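Local atomic coordinates of ATP/GTP-binding site-containing protein A (Brucella abortus, PDB entry 6NTR), a protein that functions in the periplasm to maintain the integrity of the cell envelope. Residues 10-15 against 220-225. Residues are numbered along the deposited sequence; the frame is centred on the assembly and turned at random.
Unlike the reference sequence in segment 220-225: M222 (reference Leu). With EDO (1,2-ethanediol), chain G.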
ATOM      1  N   ALA A  10     -12.671   1.995  -2.638  1.00 53.38           N
ATOM      2  CA  ALA A  10     -12.679   0.547  -2.666  1.00 42.68           C
ATOM      3  C   ALA A  10     -12.620   0.027  -1.242  1.00 46.95           C
ATOM      4  O   ALA A  10     -11.765   0.438  -0.455  1.00 45.32           O
ATOM      5  CB  ALA A  10     -11.504   0.039  -3.474  1.00 41.37           C
ATOM      6  N   ILE A  11     -13.539  -0.863  -0.911  1.00 48.69           N
ATOM      7  CA  ILE A  11     -13.629  -1.429   0.421  1.00 50.11           C
ATOM      8  C   ILE A  11     -13.252  -2.886   0.315  1.00 53.42           C
ATOM      9  O   ILE A  11     -13.859  -3.636  -0.459  1.00 49.65           O
ATOM     10  CB  ILE A  11     -15.036  -1.307   1.004  1.00 48.19           C
ATOM     11  CG1 ILE A  11     -15.479   0.141   1.033  1.00 47.22           C
ATOM     12  CG2 ILE A  11     -15.044  -1.868   2.382  1.00 51.62           C
ATOM     13  CD1 ILE A  11     -16.918   0.267   1.404  1.00 54.36           C
ATOM     14  N   TYR A  12     -12.278  -3.292   1.113  1.00 54.62           N
ATOM     15  CA  TYR A  12     -11.797  -4.658   1.125  1.00 45.26           C
ATOM     16  C   TYR A  12     -12.152  -5.280   2.460  1.00 40.65           C
ATOM     17  O   TYR A  12     -12.116  -4.608   3.491  1.00 40.01           O
ATOM     18  CB  TYR A  12     -10.283  -4.716   0.909  1.00 45.13           C
ATOM     19  CG  TYR A  12      -9.793  -4.105  -0.379  1.00 48.08           C
ATOM     20  CD1 TYR A  12      -9.433  -2.772  -0.437  1.00 50.60           C
ATOM     21  CD2 TYR A  12      -9.657  -4.869  -1.526  1.00 48.40           C
ATOM     22  CE1 TYR A  12      -8.976  -2.217  -1.604  1.00 50.47           C
ATOM     23  CE2 TYR A  12      -9.198  -4.317  -2.695  1.00 49.25           C
ATOM     24  CZ  TYR A  12      -8.860  -2.985  -2.728  1.00 48.55           C
ATOM     25  OH  TYR A  12      -8.391  -2.385  -3.870  1.00 48.13           O
ATOM     26  N   ASP A  13     -12.510  -6.550   2.432  1.00 43.92           N
ATOM     27  CA  ASP A  13     -12.737  -7.323   3.639  1.00 47.51           C
ATOM     28  C   ASP A  13     -11.515  -8.182   3.938  1.00 45.59           C
ATOM     29  O   ASP A  13     -11.034  -8.915   3.070  1.00 42.52           O
ATOM     30  CB  ASP A  13     -13.977  -8.194   3.501  1.00 54.71           C
ATOM     31  CG  ASP A  13     -14.158  -9.097   4.668  1.00 60.20           C
ATOM     32  OD1 ASP A  13     -14.559  -8.586   5.732  1.00 55.96           O
ATOM     33  OD2 ASP A  13     -13.873 -10.304   4.529  1.00 65.54           O
ATOM     34  N   LEU A  14     -10.988  -8.008   5.140  1.00 48.22           N
ATOM     35  CA  LEU A  14      -9.787  -8.680   5.589  1.00 44.05           C
ATOM     36  C   LEU A  14     -10.045  -9.962   6.344  1.00 40.61           C
ATOM     37  O   LEU A  14     -10.941 -10.042   7.168  1.00 41.42           O
ATOM     38  CB  LEU A  14      -8.953  -7.748   6.459  1.00 50.11           C
ATOM     39  CG  LEU A  14      -8.651  -6.340   5.953  1.00 54.78           C
ATOM     40  CD1 LEU A  14      -7.666  -5.660   6.885  1.00 57.36           C
ATOM     41  CD2 LEU A  14      -8.103  -6.378   4.538  1.00 54.05           C
ATOM     42  N   THR A  15      -9.235 -10.965   6.035  1.00 43.38           N
ATOM     43  CA  THR A  15      -9.330 -12.273   6.646  1.00 41.08           C
ATOM     44  C   THR A  15      -7.940 -12.808   6.934  1.00 40.86           C
ATOM     45  O   THR A  15      -6.968 -12.334   6.383  1.00 45.14           O
ATOM     46  CB  THR A  15     -10.094 -13.237   5.745  1.00 41.50           C
ATOM     47  OG1 THR A  15      -9.857 -12.892   4.381  1.00 44.48           O
ATOM     48  CG2 THR A  15     -11.567 -13.128   6.008  1.00 42.40           C
ATOM     49  N   ARG A 220      -7.112  -5.694  -6.526  1.00 42.74           N
ATOM     50  CA  ARG A 220      -8.019  -6.576  -5.806  1.00 43.03           C
ATOM     51  C   ARG A 220      -7.254  -7.824  -5.413  1.00 38.69           C
ATOM     52  O   ARG A 220      -6.045  -7.915  -5.618  1.00 39.11           O
ATOM     53  CB  ARG A 220      -9.241  -6.915  -6.649  1.00 47.54           C
ATOM     54  CG  ARG A 220      -8.926  -7.632  -7.938  1.00 50.95           C
ATOM     55  CD  ARG A 220     -10.216  -7.925  -8.671  1.00 52.22           C
ATOM     56  NE  ARG A 220     -10.023  -8.577  -9.957  1.00 54.24           N
ATOM     57  CZ  ARG A 220      -9.926  -9.891 -10.117  1.00 62.32           C
ATOM     58  NH1 ARG A 220      -9.993 -10.701  -9.066  1.00 63.52           N
ATOM     59  NH2 ARG A 220      -9.769 -10.397 -11.332  1.00 67.66           N
ATOM     60  N   ASP A 221      -7.930  -8.784  -4.813  1.00 41.50           N
ATOM     61  CA  ASP A 221      -7.329 -10.072  -4.492  1.00 48.82           C
ATOM     62  C   ASP A 221      -6.015  -9.942  -3.780  1.00 53.48           C
ATOM     63  O   ASP A 221      -5.070 -10.606  -4.115  1.00 59.89           O
ATOM     64  CB  ASP A 221      -7.151 -10.918  -5.753  1.00 55.73           C
ATOM     65  CG  ASP A 221      -7.141 -12.405  -5.476  1.00 59.64           C
ATOM     66  OD1 ASP A 221      -6.819 -12.827  -4.364  1.00 59.35           O
ATOM     67  OD2 ASP A 221      -7.453 -13.160  -6.393  1.00 61.32           O
HETATM   68  N   MSE A 222      -5.943  -9.061  -2.816  1.00 55.01           N
HETATM   69  CA  MSE A 222      -4.725  -8.838  -2.087  1.00 54.04           C
HETATM   70  C   MSE A 222      -4.374  -9.891  -1.115  1.00 50.07           C
HETATM   71  O   MSE A 222      -5.244 -10.580  -0.605  1.00 54.25           O
HETATM   72  CB  MSE A 222      -4.800  -7.571  -1.260  1.00 60.95           C
HETATM   73  CG  MSE A 222      -6.096  -6.817  -1.463  1.00 76.62           C
HETATM   74 SE   MSE A 222      -5.471  -5.035  -1.802  0.82 90.03          SE
HETATM   75  CE  MSE A 222      -4.462  -4.833  -0.146  1.00 94.04           C
ATOM     76  N   THR A 223      -3.090 -10.083  -0.918  1.00 49.33           N
ATOM     77  CA  THR A 223      -2.606 -10.981   0.087  1.00 51.72           C
ATOM     78  C   THR A 223      -1.391 -10.292   0.649  1.00 50.74           C
ATOM     79  O   THR A 223      -0.521  -9.901  -0.080  1.00 49.76           O
ATOM     80  CB  THR A 223      -2.232 -12.350  -0.484  1.00 56.60           C
ATOM     81  OG1 THR A 223      -3.415 -13.034  -0.878  1.00 60.42           O
ATOM     82  CG2 THR A 223      -1.528 -13.166   0.547  1.00 55.84           C
HETATM   83  N   MSE A 224      -1.319 -10.170   1.959  1.00 52.63           N
HETATM   84  CA  MSE A 224      -0.198  -9.513   2.555  1.00 50.35           C
HETATM   85  C   MSE A 224       0.540 -10.458   3.422  1.00 52.24           C
HETATM   86  O   MSE A 224      -0.031 -10.954   4.382  1.00 59.78           O
HETATM   87  CB  MSE A 224      -0.734  -8.317   3.321  1.00 51.35           C
HETATM   88  CG  MSE A 224      -1.399  -7.439   2.286  1.00 68.63           C
HETATM   89 SE   MSE A 224      -2.858  -6.360   2.988  1.00 95.27          SE
HETATM   90  CE  MSE A 224      -1.668  -5.055   3.822  1.00 92.14           C
ATOM     91  N   ASP A 225       1.809 -10.689   3.129  1.00 49.91           N
ATOM     92  CA  ASP A 225       2.621 -11.582   3.910  1.00 56.03           C
ATOM     93  C   ASP A 225       3.450 -10.698   4.793  1.00 56.03           C
ATOM     94  O   ASP A 225       4.261  -9.934   4.328  1.00 51.96           O
ATOM     95  CB  ASP A 225       3.521 -12.404   2.988  1.00 62.20           C
ATOM     96  CG  ASP A 225       3.976 -13.713   3.599  1.00 68.66           C
ATOM     97  OD1 ASP A 225       4.664 -13.691   4.618  1.00 71.00           O
ATOM     98  OD2 ASP A 225       3.673 -14.772   3.040  1.00 72.45           O
TER
HETATM   99  C1  EDO G 303      -6.629   0.157  -5.654  1.00 30.95           C
HETATM  100  O1  EDO G 303      -7.785  -0.598  -5.269  1.00 38.44           O
HETATM  101  C2  EDO G 303      -5.544  -0.036  -4.617  1.00 34.28           C
HETATM  102  O2  EDO G 303      -4.382   0.635  -5.102  1.00 43.80           O
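The phenol ring of Y12 receives the selenium of selenomethionine M222 over one face, while the backbone of R220 and a bound 1,2-ethanediol lie near the ring plane at its edge. The M222 SE stands 4.1 Å from the centroid of the Y12 ring and 20° off its normal, displaced toward the rim, so that its closest ring atom is Y12 CE2, 3.9 Å from M222 SE. This is a Met-aromatic contact made with selenium, and the two side chains cross at about a right angle; position 222 is leucine in the reference sequence, so the contact belongs to the deposited protein. M222 CG nearly eclipses its backbone N (chi1 -3°), and bends at chi2 and chi3 bring the selenium over the ring. M222 CG also comes within 4.1 Å of Y12 CD2, adding an apolar touch beside the selenium. At the rim, Y12 CE2 lies 4.0 Å from R220 CA; the R220 guanidinium turns from the ring, NE hydrogen-bonded to Y214 and NH1 in salt bridges with D173 and E175. With CG of Y12 anti to its carbonyl carbon (chi1 -59°), the ring extends from strand 8-19 toward 220-225. Both residues are buried in the barrel-like fold, Y12 against L235 of strand 229-240, which pairs with both 8-19 and 222-225, and M222 against M32 and I209. No hydrogen bond directly links 10-15 with 220-225: nonpolar packing joins them, in which dispersion between the polarisable selenium and the aromatic face probably has a large share. The buried phenol oxygen has its protein partner in the backbone O of T219; the diol, probably from the crystallisation liquor, is a further partner at a doubtful, very short distance.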